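PDB 4HW6: hypothetical protein, IPT/TIG domain protein from Bacteroides ovatus, which is of unknown function but probably binds carbohydrate or another nutrient, joining an IPT/TIG domain to a six-bladed beta-propeller. Local coordinates for residues Met251-Asp256 / Leu262-Val267; Tyr243-His248 / Ser274-Val279; Val61-Val64 / Leu69-Ile72; Thr377-Arg382 / Arg427-Glu432; Thr112-Lys117 / Val167-Gln172. All coordinates share one frame; numbering follows the deposited sequence. Where two conformers were deposited one is given.

Overall arrangement
Along the chain the order is contact 3, then 5, then 2 with contact 1 nested inside its loop, and finally 4. Contact 3 belongs to the IPT/TIG domain, its centre about 59 Å from that of contact 2 and about 34 Å from that of contact 4; the other four lie in the six-bladed propeller. Contact 1 lies within one blade, and contact 2, centred about 11 Å away, packs that blade on the next; neighbouring strands 242-244 and 251-255 join the two. Contacts 4 and 5, centres about 18 Å apart, share the sheet where strand 109-115 pairs with 425-431, so early and late chain close the ring and each contact packs this blade against a neighbour.

Contact 1 of 5, residues Met251-Asp256 / Leu262-Val267; sequences MISSYD and LTEEEV
Ser254 and Glu266 meet on one side of an antiparallel strand pair, the serine hydroxyl donating to the carboxylate. Ser254 OG lies 2.6 Å from Glu266 OE2 and takes its anti lone pair, away from the second oxygen. The glutamate reaches it by folding at the CB-CG bond (chi2 -82°), which turns the carboxylate back over the neighbouring strand; Lys241 forms a salt bridge with the same oxygen. Ser254 OG also accepts from a water at 2.7 Å that hydrogen-bonds to Thr263 OG1, so its hydroxyl is held twice. Ser253 instead turns its hydroxyl to the main chain: Ser253 OG donates to Glu264 O at 2.6 Å, tilted 18° from the carbonyl plane. The selenium of selenomethionine Met251, SE, approaches this carbonyl too, and its side chain crosses that of Glu264 aslant. The carboxylate of Glu264 is engaged elsewhere, in a salt bridge with Arg246.

Apolar groups flank these polar links. Leu262 sits at the edge of the Tyr255 ring with CG in the ring plane, and its CD2 is 3.8 Å from Tyr255 CD1. Ile252 and Val267 run alongside one another, with Ile252 CD1 4.0 Å from Val267 CG1.

Backbone pairing is regular at Ser254 and Thr263, which exchange two bonds. Further along, Ile252 N donates to Val267 O while Glu266 N reaches Ile252 O at 2.7 Å, so Glu266 and Val267 both stand opposite Ile252. This is a classic beta bulge in a hairpin at the outer edge of a propeller blade.

Contact 2 of 5, residues Tyr243-His248 / Ser274-Val279; sequences YYTRYH and SNFHIV
Thr245 and Phe276 make the central packing contact, their side chains crossing at about a right angle. Thr245 OG1 comes to the edge of the phenylalanine ring, near its plane, 3.8 Å from Phe276 CD2. The other branch of the threonine does separate work: Thr245 CG2 rests 4.0 Å from Ile278 CD1. With chi1 at 68°, OG1 stands between the backbone N and the carbonyl carbon while CG2 lies beside N, and both branches can touch strand 276-280 of the next blade. Nearer the surface, the Tyr247 ring meets the main chain obliquely, CD2 lying 3.8 Å from Ser274 N.

These are contacts between two successive blades of the beta-propeller: strand 242-244, which leads into Thr245 and Tyr247, belongs to one sheet, strand 276-280 to the next. Phe276 extends the packing within its own blade by standing edge-to-face with Tyr291, and Tyr243 does the same across the blades with Trp280.

The polar link is indirect. A water hydrogen-bonded to Thr245 OG1 (3.0 Å) donates to Ser274 O (3.0 Å), bridging the buried hydroxyl to the opposing backbone. That water lies in the plane of the Phe276 ring, at its edge.

Contact 3 of 5, residues Val61-Val64 / Leu69-Ile72; sequences VINV and LLCI
The pairing of Val61-Val64 with Leu69-Ile72 is an antiparallel hairpin contact inside the IPT/TIG domain, the two strand directions 176° apart and the pairing interrupted by a bulge opposite Leu70. Leu70 O accepts from two successive amides: Ile62 N at 2.7 Å and, weakly, Asn63 N at 3.4 Å. In return Leu70 N donates to Asn63 O at 3.0 Å, reaching it from 38° above the carbonyl plane.

Side chains crowd round Leu70. Ile62 extends beside it in the same direction, with Ile62 CG2 3.9 Å from Leu70 CD2, and sends its other branch on to Ile72, where Ile62 CD1 is 3.9 Å from Ile72 CG1. The Asn63 amide crosses Leu70 nearer its CB, beside Ile62: with CG between the backbone N and the carbonyl carbon (chi1 72°), Asn63 ND2 comes within 3.6 Å of Leu70 CB. Cutting Asn63 back to an alanine would remove the amide along Leu70 CB and CD2 and is likely to leave a gap there.

The extra residue puts Val61 and Val64 on one face, with Leu69 and Cys71. There Val64 CG2 touches Leu69 CB at 4.1 Å, and Val50, Val52 and Phe43 continue the apolar layer. Ile62 and Asn63 together opposite Leu70 form a classic beta bulge, here in the immunoglobulin-like fold of the E-set clan.

Contact 4 of 5, residues Thr377-Arg382 / Arg427-Glu432; sequences TTYAGR and RKIAPE
Ile429 packs against Tyr379 and Ala380, joining two neighbouring blades of the beta-propeller: strand 375-380 closes one blade in sequence, and strand 425-431 lies in the blade shared with strand 109-115. In order along Arg427-Glu432, Arg427 comes first, turned to its own salt bridges with Asp420 and Asp392.

Ile429 carries the whole contact. Its side chain and that of Tyr379 pass head to tail, and the two branches divide the work. On the branch anti to the backbone N, Ile429 CG2 approaches the phenol end obliquely, 3.6 Å from Tyr379 OH and 3.7 Å from Tyr379 CE2. The longer branch runs back along the ring, so that Ile429 CD1 approaches Tyr379 CE2 at 3.8 Å. Both Tyr379 and Ala380 can turn to Ile429 because they stand together opposite Val367 in a classic beta bulge, and the Tyr379 ring also stands edge-to-face with Tyr358.

At the end of the segment, Glu432 forms a salt bridge with Arg31. Back at Ile429, the Ala380 methyl CB meets Ile429 CD1 at 4.0 Å.

Contact 5 of 5, residues Thr112-Lys117 / Val167-Gln172; sequences TTFLGK and VDFVNQ
Phe114 and Phe169 touch obliquely, with Phe114 CZ 3.6 Å from Phe169 CE2. The planes are only 15° from parallel, but the centroids lie 5.9 Å apart, so the rings slide past each other and barely overlap. Beside them Leu115 and Val167 meet end-on with their methyls, Leu115 CD1 standing 3.9 Å from Val167 CG2 and 4.1 Å from Val167 CG1.

What sets Phe114 and Leu115 side by side is a classic beta bulge: both face Val426 of the neighbouring strand, and both therefore turn to Val167 and Phe169. Phe114 CG is anti to the backbone N (chi1 176°), which extends the ring outward, and Leu115 CG lies 3.7 Å above its plane, offset toward the rim. Tyr417 stacks with the Phe114 ring and Phe132 meets it edge-to-face. Replacing Phe114 by an alanine would probably leave Phe169 CE2 and CZ without their partner and open a gap beside Tyr417 and Phe132.

On the other side, the loop after strand 164-168 is held by its own polar groups. Asp168 OD1 accepts from Asn171 N, an Asx motif, and its OD2 takes Asn171 ND2 at 2.8 Å. Arg413 makes a cation-pi contact with Phe169.

Between these two blades of the propeller the segments thus meet through carbon alone, with the polar bonds kept within the loop that presents Phe169, so the direct contact is apolar packing, and the fit probably depends mainly on shape.

Contact 1 of 5, residues Met251-Asp256 / Leu262-Val267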
# COMPACT_ATOMS: atom_id res chain seq x y z
N MSE A 251 18.65 3.85 22.54
CA MSE A 251 18.39 2.43 22.72
C MSE A 251 17.03 2.06 22.18
O MSE A 251 16.19 2.94 21.87
CB MSE A 251 18.46 2.06 24.22
CG MSE A 251 17.39 2.75 25.08
SE MSE A 251 17.78 2.67 26.98
CE MSE A 251 19.52 3.52 27.02
N ILE A 252 16.82 0.75 22.02
CA ILE A 252 15.50 0.21 21.81
C ILE A 252 15.06 -0.42 23.13
O ILE A 252 15.80 -1.18 23.76
CB ILE A 252 15.49 -0.85 20.70
CG1 ILE A 252 15.95 -0.22 19.39
CG2 ILE A 252 14.09 -1.48 20.56
CD1 ILE A 252 16.22 -1.24 18.30
N SER A 253 13.82 -0.10 23.51
CA SER A 253 13.19 -0.63 24.69
C SER A 253 12.05 -1.55 24.27
O SER A 253 11.63 -1.53 23.09
CB SER A 253 12.61 0.53 25.54
OG SER A 253 13.62 1.48 25.92
N SER A 254 11.50 -2.30 25.21
CA SER A 254 10.28 -3.05 24.94
C SER A 254 9.36 -3.16 26.14
O SER A 254 9.79 -3.07 27.30
CB SER A 254 10.58 -4.48 24.47
OG SER A 254 11.11 -5.27 25.53
N TYR A 255 8.09 -3.40 25.81
CA TYR A 255 7.06 -3.74 26.75
C TYR A 255 6.35 -5.01 26.27
O TYR A 255 5.94 -5.10 25.10
CB TYR A 255 6.05 -2.58 26.91
CG TYR A 255 4.86 -2.96 27.76
CD1 TYR A 255 4.92 -2.92 29.14
CD2 TYR A 255 3.68 -3.41 27.18
CE1 TYR A 255 3.84 -3.29 29.92
CE2 TYR A 255 2.59 -3.76 27.94
CZ TYR A 255 2.66 -3.70 29.32
OH TYR A 255 1.57 -4.08 30.08
N ASP A 256 6.24 -5.99 27.16
CA ASP A 256 5.57 -7.26 26.84
C ASP A 256 4.13 -7.25 27.32
O ASP A 256 3.89 -7.36 28.53
CB ASP A 256 6.32 -8.40 27.50
CG ASP A 256 5.78 -9.76 27.10
OD1 ASP A 256 4.69 -9.85 26.52
OD2 ASP A 256 6.48 -10.74 27.35
N LEU A 262 8.96 -4.91 31.30
CA LEU A 262 9.64 -3.83 30.63
C LEU A 262 11.13 -4.16 30.54
O LEU A 262 11.73 -4.57 31.54
CB LEU A 262 9.47 -2.55 31.42
CG LEU A 262 8.08 -1.94 31.35
CD1 LEU A 262 7.65 -1.26 32.64
CD2 LEU A 262 8.01 -0.99 30.16
N THR A 263 11.69 -3.98 29.36
CA THR A 263 13.13 -4.10 29.17
C THR A 263 13.58 -2.76 28.66
O THR A 263 13.34 -2.43 27.50
CB THR A 263 13.45 -5.22 28.16
OG1 THR A 263 12.90 -6.45 28.65
CG2 THR A 263 14.97 -5.37 27.95
N GLU A 264 14.22 -1.97 29.52
CA GLU A 264 14.61 -0.63 29.13
C GLU A 264 15.61 -0.64 27.98
O GLU A 264 15.50 0.16 27.06
CB GLU A 264 15.18 0.15 30.32
CG GLU A 264 15.43 1.60 29.97
CD GLU A 264 15.75 2.49 31.15
OE1 GLU A 264 15.93 1.97 32.28
OE2 GLU A 264 15.86 3.73 30.93
N GLU A 265 16.61 -1.51 28.05
CA GLU A 265 17.66 -1.55 27.05
C GLU A 265 17.71 -2.92 26.37
O GLU A 265 18.50 -3.78 26.77
CB GLU A 265 18.99 -1.22 27.72
CG GLU A 265 20.11 -0.92 26.74
CD GLU A 265 21.42 -0.63 27.45
OE1 GLU A 265 21.46 0.33 28.25
OE2 GLU A 265 22.40 -1.35 27.21
N GLU A 266 16.86 -3.13 25.36
CA GLU A 266 16.98 -4.34 24.51
C GLU A 266 18.33 -4.29 23.82
O GLU A 266 19.04 -5.29 23.76
CB GLU A 266 15.85 -4.44 23.49
CG GLU A 266 14.48 -4.77 24.09
CD GLU A 266 14.28 -6.24 24.36
OE1 GLU A 266 15.20 -7.05 24.08
OE2 GLU A 266 13.18 -6.62 24.87
N VAL A 267 18.69 -3.12 23.28
CA VAL A 267 20.02 -2.90 22.71
C VAL A 267 20.31 -1.41 22.65
O VAL A 267 19.39 -0.61 22.53
CB VAL A 267 20.12 -3.54 21.29
CG1 VAL A 267 19.33 -2.75 20.26
CG2 VAL A 267 21.59 -3.72 20.87
O HOH W 1 10.02 -6.45 27.74

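Contact 2 of 5, residues Tyr243-His248 / Ser274-Val279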
# COMPACT_ATOMS: atom_id res chain seq x y z
N TYR A 243 8.19 -3.04 20.78
CA TYR A 243 9.50 -2.41 20.76
C TYR A 243 9.36 -0.93 20.44
O TYR A 243 8.64 -0.55 19.52
CB TYR A 243 10.44 -3.10 19.75
CG TYR A 243 10.83 -4.53 20.14
CD1 TYR A 243 9.92 -5.60 20.00
CD2 TYR A 243 12.10 -4.83 20.64
CE1 TYR A 243 10.27 -6.90 20.35
CE2 TYR A 243 12.46 -6.14 21.01
CZ TYR A 243 11.53 -7.17 20.84
OH TYR A 243 11.87 -8.46 21.20
N TYR A 244 10.05 -0.09 21.22
CA TYR A 244 9.93 1.34 21.07
C TYR A 244 11.22 2.10 21.33
O TYR A 244 12.19 1.54 21.84
CB TYR A 244 8.80 1.89 21.94
CG TYR A 244 8.98 1.77 23.44
CD1 TYR A 244 8.71 0.57 24.12
CD2 TYR A 244 9.39 2.86 24.21
CE1 TYR A 244 8.84 0.48 25.50
CE2 TYR A 244 9.53 2.77 25.58
CZ TYR A 244 9.23 1.59 26.23
OH TYR A 244 9.38 1.50 27.61
N THR A 245 11.22 3.38 20.93
CA THR A 245 12.28 4.30 21.28
C THR A 245 11.69 5.51 22.01
O THR A 245 10.49 5.80 21.90
CB THR A 245 13.06 4.82 20.03
OG1 THR A 245 12.22 5.66 19.23
CG2 THR A 245 13.60 3.69 19.18
N ARG A 246 12.55 6.14 22.81
CA ARG A 246 12.27 7.39 23.51
C ARG A 246 13.33 8.44 23.19
O ARG A 246 14.52 8.16 23.16
CB ARG A 246 12.32 7.18 25.02
CG ARG A 246 11.23 6.28 25.58
CD ARG A 246 11.43 6.10 27.06
NE ARG A 246 12.67 5.37 27.31
CZ ARG A 246 13.32 5.27 28.47
NH1 ARG A 246 12.88 5.88 29.57
NH2 ARG A 246 14.44 4.56 28.52
N TYR A 247 12.88 9.67 22.99
CA TYR A 247 13.74 10.76 22.57
C TYR A 247 15.05 10.88 23.32
O TYR A 247 16.09 11.08 22.71
CB TYR A 247 12.95 12.08 22.63
CG TYR A 247 13.69 13.28 22.09
CD1 TYR A 247 14.51 14.03 22.91
CD2 TYR A 247 13.52 13.70 20.77
CE1 TYR A 247 15.18 15.14 22.43
CE2 TYR A 247 14.20 14.79 20.28
CZ TYR A 247 15.02 15.51 21.10
OH TYR A 247 15.71 16.62 20.62
N HIS A 248 15.00 10.77 24.65
CA HIS A 248 16.18 11.06 25.46
C HIS A 248 17.11 9.88 25.76
O HIS A 248 18.03 10.02 26.57
CB HIS A 248 15.75 11.70 26.76
CG HIS A 248 15.20 13.07 26.59
ND1 HIS A 248 16.00 14.15 26.29
CD2 HIS A 248 13.93 13.55 26.67
CE1 HIS A 248 15.25 15.24 26.21
NE2 HIS A 248 13.99 14.90 26.44
N SER A 274 15.77 11.98 18.17
CA SER A 274 15.30 12.01 16.80
C SER A 274 14.12 11.04 16.67
O SER A 274 13.84 10.27 17.60
CB SER A 274 16.46 11.59 15.85
OG SER A 274 16.20 11.95 14.50
N ASN A 275 13.42 11.10 15.54
CA ASN A 275 12.30 10.22 15.32
C ASN A 275 12.84 8.93 14.70
O ASN A 275 13.71 8.98 13.81
CB ASN A 275 11.31 10.85 14.33
CG ASN A 275 10.38 11.86 14.97
OD1 ASN A 275 10.50 12.19 16.14
ND2 ASN A 275 9.45 12.37 14.18
N PHE A 276 12.30 7.80 15.13
CA PHE A 276 12.61 6.52 14.51
C PHE A 276 11.30 5.81 14.25
O PHE A 276 10.31 6.04 14.94
CB PHE A 276 13.50 5.66 15.44
CG PHE A 276 14.79 6.32 15.79
CD1 PHE A 276 15.84 6.33 14.88
CD2 PHE A 276 14.96 6.97 17.01
CE1 PHE A 276 17.02 7.00 15.18
CE2 PHE A 276 16.14 7.60 17.31
CZ PHE A 276 17.18 7.62 16.40
N HIS A 277 11.32 4.91 13.28
CA HIS A 277 10.19 4.03 13.02
C HIS A 277 10.75 2.65 12.80
O HIS A 277 11.56 2.43 11.90
CB HIS A 277 9.43 4.47 11.78
CG HIS A 277 8.18 3.68 11.53
ND1 HIS A 277 7.12 3.68 12.41
CD2 HIS A 277 7.85 2.83 10.53
CE1 HIS A 277 6.18 2.87 11.95
NE2 HIS A 277 6.61 2.34 10.81
N ILE A 278 10.30 1.72 13.63
CA ILE A 278 10.77 0.34 13.59
C ILE A 278 9.71 -0.53 12.93
O ILE A 278 8.53 -0.39 13.23
CB ILE A 278 11.10 -0.16 15.01
CG1 ILE A 278 12.25 0.67 15.61
CG2 ILE A 278 11.53 -1.64 14.98
CD1 ILE A 278 12.50 0.42 17.09
N VAL A 279 10.13 -1.38 12.00
CA VAL A 279 9.23 -2.30 11.33
C VAL A 279 9.85 -3.70 11.30
O VAL A 279 10.93 -3.90 10.72
CB VAL A 279 8.91 -1.88 9.86
CG1 VAL A 279 7.79 -2.75 9.32
CG2 VAL A 279 8.56 -0.38 9.73
O HOH W 2 13.37 8.36 19.80

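Contact 3 of 5, residues Val61-Val64 / Leu69-Ile72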
# COMPACT_ATOMS: atom_id res chain seq x y z
N VAL A 61 -17.64 -4.74 -29.21
CA VAL A 61 -17.46 -5.35 -30.51
C VAL A 61 -17.80 -4.31 -31.57
O VAL A 61 -18.90 -3.74 -31.56
CB VAL A 61 -18.36 -6.59 -30.70
CG1 VAL A 61 -18.18 -7.19 -32.09
CG2 VAL A 61 -18.06 -7.63 -29.63
N ILE A 62 -16.86 -4.08 -32.49
CA ILE A 62 -17.01 -3.09 -33.56
C ILE A 62 -17.57 -3.69 -34.85
O ILE A 62 -18.43 -3.10 -35.49
CB ILE A 62 -15.67 -2.41 -33.86
CG1 ILE A 62 -15.17 -1.68 -32.62
CG2 ILE A 62 -15.80 -1.45 -35.05
CD1 ILE A 62 -13.92 -0.86 -32.86
N ASN A 63 -17.06 -4.85 -35.24
CA ASN A 63 -17.62 -5.57 -36.39
C ASN A 63 -17.49 -7.07 -36.18
O ASN A 63 -16.72 -7.52 -35.31
CB ASN A 63 -16.99 -5.10 -37.72
CG ASN A 63 -15.55 -5.55 -37.91
OD1 ASN A 63 -15.24 -6.74 -37.84
ND2 ASN A 63 -14.66 -4.60 -38.21
N VAL A 64 -18.26 -7.83 -36.94
CA VAL A 64 -18.13 -9.28 -36.98
C VAL A 64 -18.34 -9.73 -38.43
O VAL A 64 -19.22 -9.21 -39.12
CB VAL A 64 -19.12 -9.98 -36.00
CG1 VAL A 64 -20.56 -9.69 -36.36
CG2 VAL A 64 -18.86 -11.48 -35.94
N LEU A 69 -13.68 -10.97 -35.96
CA LEU A 69 -14.38 -9.83 -35.37
C LEU A 69 -13.33 -8.86 -34.86
O LEU A 69 -12.19 -9.24 -34.61
CB LEU A 69 -15.34 -10.29 -34.26
CG LEU A 69 -14.78 -10.95 -33.00
CD1 LEU A 69 -14.18 -9.89 -32.06
CD2 LEU A 69 -15.86 -11.74 -32.25
N LEU A 70 -13.73 -7.59 -34.78
CA LEU A 70 -12.91 -6.53 -34.25
C LEU A 70 -13.53 -6.06 -32.94
O LEU A 70 -14.72 -5.74 -32.90
CB LEU A 70 -12.85 -5.36 -35.23
CG LEU A 70 -12.07 -4.10 -34.83
CD1 LEU A 70 -10.58 -4.40 -34.70
CD2 LEU A 70 -12.29 -2.97 -35.83
N CYS A 71 -12.72 -6.03 -31.88
CA CYS A 71 -13.21 -5.57 -30.59
C CYS A 71 -12.17 -4.68 -29.91
O CYS A 71 -11.05 -4.50 -30.42
CB CYS A 71 -13.60 -6.78 -29.71
SG CYS A 71 -12.18 -7.72 -29.13
N ILE A 72 -12.56 -4.09 -28.79
CA ILE A 72 -11.71 -3.18 -28.03
C ILE A 72 -11.40 -3.81 -26.68
O ILE A 72 -12.31 -4.16 -25.90
CB ILE A 72 -12.40 -1.82 -27.83
CG1 ILE A 72 -12.68 -1.16 -29.18
CG2 ILE A 72 -11.57 -0.88 -26.96
CD1 ILE A 72 -13.42 0.15 -29.05

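Contact 4 of 5, residues Thr377-Arg382 / Arg427-Glu432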
# COMPACT_ATOMS: atom_id res chain seq x y z
N THR A 377 15.70 2.01 -4.90
CA THR A 377 15.21 2.54 -6.19
C THR A 377 13.97 3.38 -5.91
O THR A 377 13.34 3.22 -4.87
CB THR A 377 14.86 1.40 -7.16
OG1 THR A 377 13.84 0.60 -6.55
CG2 THR A 377 16.10 0.56 -7.49
N THR A 378 13.66 4.31 -6.79
CA THR A 378 12.47 5.15 -6.63
C THR A 378 11.28 4.53 -7.37
O THR A 378 11.37 4.22 -8.55
CB THR A 378 12.77 6.59 -7.05
OG1 THR A 378 13.79 7.10 -6.16
CG2 THR A 378 11.50 7.48 -6.95
N TYR A 379 10.19 4.28 -6.66
CA TYR A 379 9.01 3.66 -7.25
C TYR A 379 8.03 4.68 -7.84
O TYR A 379 7.50 4.44 -8.95
CB TYR A 379 8.32 2.83 -6.18
CG TYR A 379 7.07 2.06 -6.57
CD1 TYR A 379 7.08 1.07 -7.57
CD2 TYR A 379 5.89 2.28 -5.89
CE1 TYR A 379 5.93 0.34 -7.87
CE2 TYR A 379 4.74 1.57 -6.19
CZ TYR A 379 4.76 0.62 -7.17
OH TYR A 379 3.59 -0.07 -7.43
N ALA A 380 7.81 5.79 -7.14
CA ALA A 380 6.84 6.80 -7.59
C ALA A 380 7.20 8.20 -7.11
O ALA A 380 7.74 8.36 -6.00
CB ALA A 380 5.43 6.40 -7.11
N GLY A 381 6.87 9.20 -7.93
CA GLY A 381 7.05 10.61 -7.57
C GLY A 381 8.09 11.29 -8.42
O GLY A 381 8.76 10.64 -9.23
N ARG A 382 8.19 12.61 -8.24
CA ARG A 382 9.14 13.48 -8.95
C ARG A 382 8.93 13.45 -10.48
O ARG A 382 9.87 13.55 -11.27
CB ARG A 382 10.58 13.13 -8.56
CG ARG A 382 10.84 13.28 -7.07
CD ARG A 382 12.25 12.87 -6.73
NE ARG A 382 13.24 13.86 -7.11
CZ ARG A 382 13.68 14.83 -6.31
NH1 ARG A 382 13.15 15.01 -5.11
NH2 ARG A 382 14.63 15.67 -6.74
N ARG A 427 -3.57 8.93 -1.36
CA ARG A 427 -3.33 8.59 -2.76
C ARG A 427 -3.32 7.06 -2.87
O ARG A 427 -3.10 6.35 -1.88
CB ARG A 427 -2.00 9.16 -3.23
CG ARG A 427 -1.78 10.65 -2.97
CD ARG A 427 -2.63 11.55 -3.84
NE ARG A 427 -2.19 11.62 -5.24
CZ ARG A 427 -1.09 12.22 -5.69
NH1 ARG A 427 -0.29 12.89 -4.91
NH2 ARG A 427 -0.83 12.20 -6.98
N LYS A 428 -3.60 6.56 -4.06
CA LYS A 428 -3.56 5.13 -4.34
C LYS A 428 -2.57 4.84 -5.46
O LYS A 428 -2.47 5.60 -6.42
CB LYS A 428 -4.95 4.66 -4.71
CG LYS A 428 -5.10 3.19 -5.08
CD LYS A 428 -6.60 2.92 -5.28
CE LYS A 428 -6.91 1.65 -6.01
NZ LYS A 428 -8.40 1.54 -6.19
N ILE A 429 -1.80 3.76 -5.30
CA ILE A 429 -0.96 3.26 -6.40
C ILE A 429 -1.49 1.88 -6.77
O ILE A 429 -1.51 0.97 -5.94
CB ILE A 429 0.54 3.18 -6.03
CG1 ILE A 429 1.08 4.54 -5.56
CG2 ILE A 429 1.34 2.67 -7.24
CD1 ILE A 429 2.54 4.52 -5.12
N ALA A 430 -1.91 1.72 -8.02
CA ALA A 430 -2.54 0.49 -8.49
C ALA A 430 -2.48 0.48 -10.01
O ALA A 430 -2.15 1.51 -10.63
CB ALA A 430 -4.02 0.43 -8.05
N PRO A 431 -2.81 -0.66 -10.61
CA PRO A 431 -2.96 -0.72 -12.07
C PRO A 431 -3.97 0.29 -12.58
O PRO A 431 -5.01 0.51 -11.95
CB PRO A 431 -3.49 -2.13 -12.31
CG PRO A 431 -3.07 -2.93 -11.15
CD PRO A 431 -3.00 -1.98 -9.98
N GLU A 432 -3.65 0.92 -13.70
CA GLU A 432 -4.53 1.85 -14.40
C GLU A 432 -5.81 1.12 -14.79
O GLU A 432 -5.72 -0.00 -15.24
CB GLU A 432 -3.84 2.33 -15.68
CG GLU A 432 -3.44 1.20 -16.63
CD GLU A 432 -2.61 1.67 -17.80
OE1 GLU A 432 -2.78 2.82 -18.22
OE2 GLU A 432 -1.80 0.88 -18.31

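Contact 5 of 5, residues Thr112-Lys117 / Val167-Gln172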
# COMPACT_ATOMS: atom_id res chain seq x y z
N THR A 112 -3.39 7.53 -8.22
CA THR A 112 -4.70 8.16 -8.26
C THR A 112 -5.00 8.77 -6.87
O THR A 112 -4.25 8.56 -5.92
CB THR A 112 -5.82 7.18 -8.65
OG1 THR A 112 -5.79 6.02 -7.82
CG2 THR A 112 -5.71 6.79 -10.11
N THR A 113 -6.10 9.51 -6.77
CA THR A 113 -6.55 10.05 -5.49
C THR A 113 -7.73 9.23 -4.97
O THR A 113 -8.73 9.12 -5.65
CB THR A 113 -6.89 11.55 -5.60
OG1 THR A 113 -5.71 12.24 -6.05
CG2 THR A 113 -7.36 12.10 -4.25
N PHE A 114 -7.57 8.66 -3.77
CA PHE A 114 -8.55 7.78 -3.16
C PHE A 114 -9.49 8.52 -2.21
O PHE A 114 -10.72 8.41 -2.34
CB PHE A 114 -7.80 6.64 -2.44
CG PHE A 114 -8.69 5.69 -1.68
CD1 PHE A 114 -9.83 5.17 -2.25
CD2 PHE A 114 -8.34 5.30 -0.40
CE1 PHE A 114 -10.65 4.29 -1.54
CE2 PHE A 114 -9.14 4.42 0.31
CZ PHE A 114 -10.29 3.93 -0.25
N LEU A 115 -8.94 9.29 -1.28
CA LEU A 115 -9.76 10.03 -0.32
C LEU A 115 -9.23 11.43 -0.08
O LEU A 115 -8.00 11.65 -0.06
CB LEU A 115 -9.83 9.30 1.02
CG LEU A 115 -10.47 7.92 1.06
CD1 LEU A 115 -10.04 7.19 2.33
CD2 LEU A 115 -11.99 8.03 0.96
N GLY A 116 -10.17 12.35 0.15
CA GLY A 116 -9.86 13.73 0.50
C GLY A 116 -10.15 14.67 -0.64
O GLY A 116 -9.76 14.39 -1.79
N LYS A 117 -10.82 15.79 -0.32
CA LYS A 117 -11.15 16.81 -1.31
C LYS A 117 -10.91 18.18 -0.69
O LYS A 117 -11.18 18.38 0.49
CB LYS A 117 -12.61 16.69 -1.74
CG LYS A 117 -12.92 15.35 -2.43
CD LYS A 117 -14.41 15.23 -2.70
CE LYS A 117 -14.75 14.00 -3.52
NZ LYS A 117 -16.21 13.98 -3.81
N VAL A 167 -10.70 4.45 8.24
CA VAL A 167 -11.29 4.19 6.96
C VAL A 167 -12.00 2.83 7.05
O VAL A 167 -11.35 1.80 7.24
CB VAL A 167 -10.24 4.17 5.84
CG1 VAL A 167 -10.89 3.86 4.51
CG2 VAL A 167 -9.48 5.50 5.75
N ASP A 168 -13.32 2.86 6.92
CA ASP A 168 -14.20 1.69 7.02
C ASP A 168 -14.68 1.34 5.62
O ASP A 168 -15.57 1.99 5.07
CB ASP A 168 -15.37 2.06 7.93
CG ASP A 168 -16.41 0.97 8.09
OD1 ASP A 168 -16.44 -0.03 7.34
OD2 ASP A 168 -17.27 1.15 8.97
N PHE A 169 -14.11 0.30 5.03
CA PHE A 169 -14.42 -0.04 3.64
C PHE A 169 -15.82 -0.63 3.46
O PHE A 169 -16.45 -0.44 2.41
CB PHE A 169 -13.36 -1.00 3.07
CG PHE A 169 -12.05 -0.35 2.76
CD1 PHE A 169 -11.10 -0.15 3.75
CD2 PHE A 169 -11.74 0.06 1.47
CE1 PHE A 169 -9.87 0.45 3.48
CE2 PHE A 169 -10.51 0.64 1.19
CZ PHE A 169 -9.57 0.85 2.19
N VAL A 170 -16.32 -1.35 4.47
CA VAL A 170 -17.63 -2.00 4.37
C VAL A 170 -18.71 -0.91 4.28
O VAL A 170 -19.60 -0.98 3.45
CB VAL A 170 -17.90 -2.93 5.57
CG1 VAL A 170 -19.37 -3.37 5.65
CG2 VAL A 170 -16.98 -4.15 5.49
N ASN A 171 -18.59 0.10 5.14
CA ASN A 171 -19.56 1.20 5.16
C ASN A 171 -19.15 2.41 4.31
O ASN A 171 -19.91 3.38 4.22
CB ASN A 171 -19.83 1.61 6.59
CG ASN A 171 -20.43 0.49 7.38
OD1 ASN A 171 -21.45 -0.05 6.98
ND2 ASN A 171 -19.77 0.07 8.47
N GLN A 172 -17.97 2.34 3.69
CA GLN A 172 -17.46 3.42 2.86
C GLN A 172 -17.55 4.75 3.63
O GLN A 172 -18.14 5.72 3.17
CB GLN A 172 -18.23 3.46 1.54
CG GLN A 172 -18.17 2.16 0.76
CD GLN A 172 -16.92 2.05 -0.08
OE1 GLN A 172 -16.76 2.80 -1.04
NE2 GLN A 172 -16.04 1.10 0.25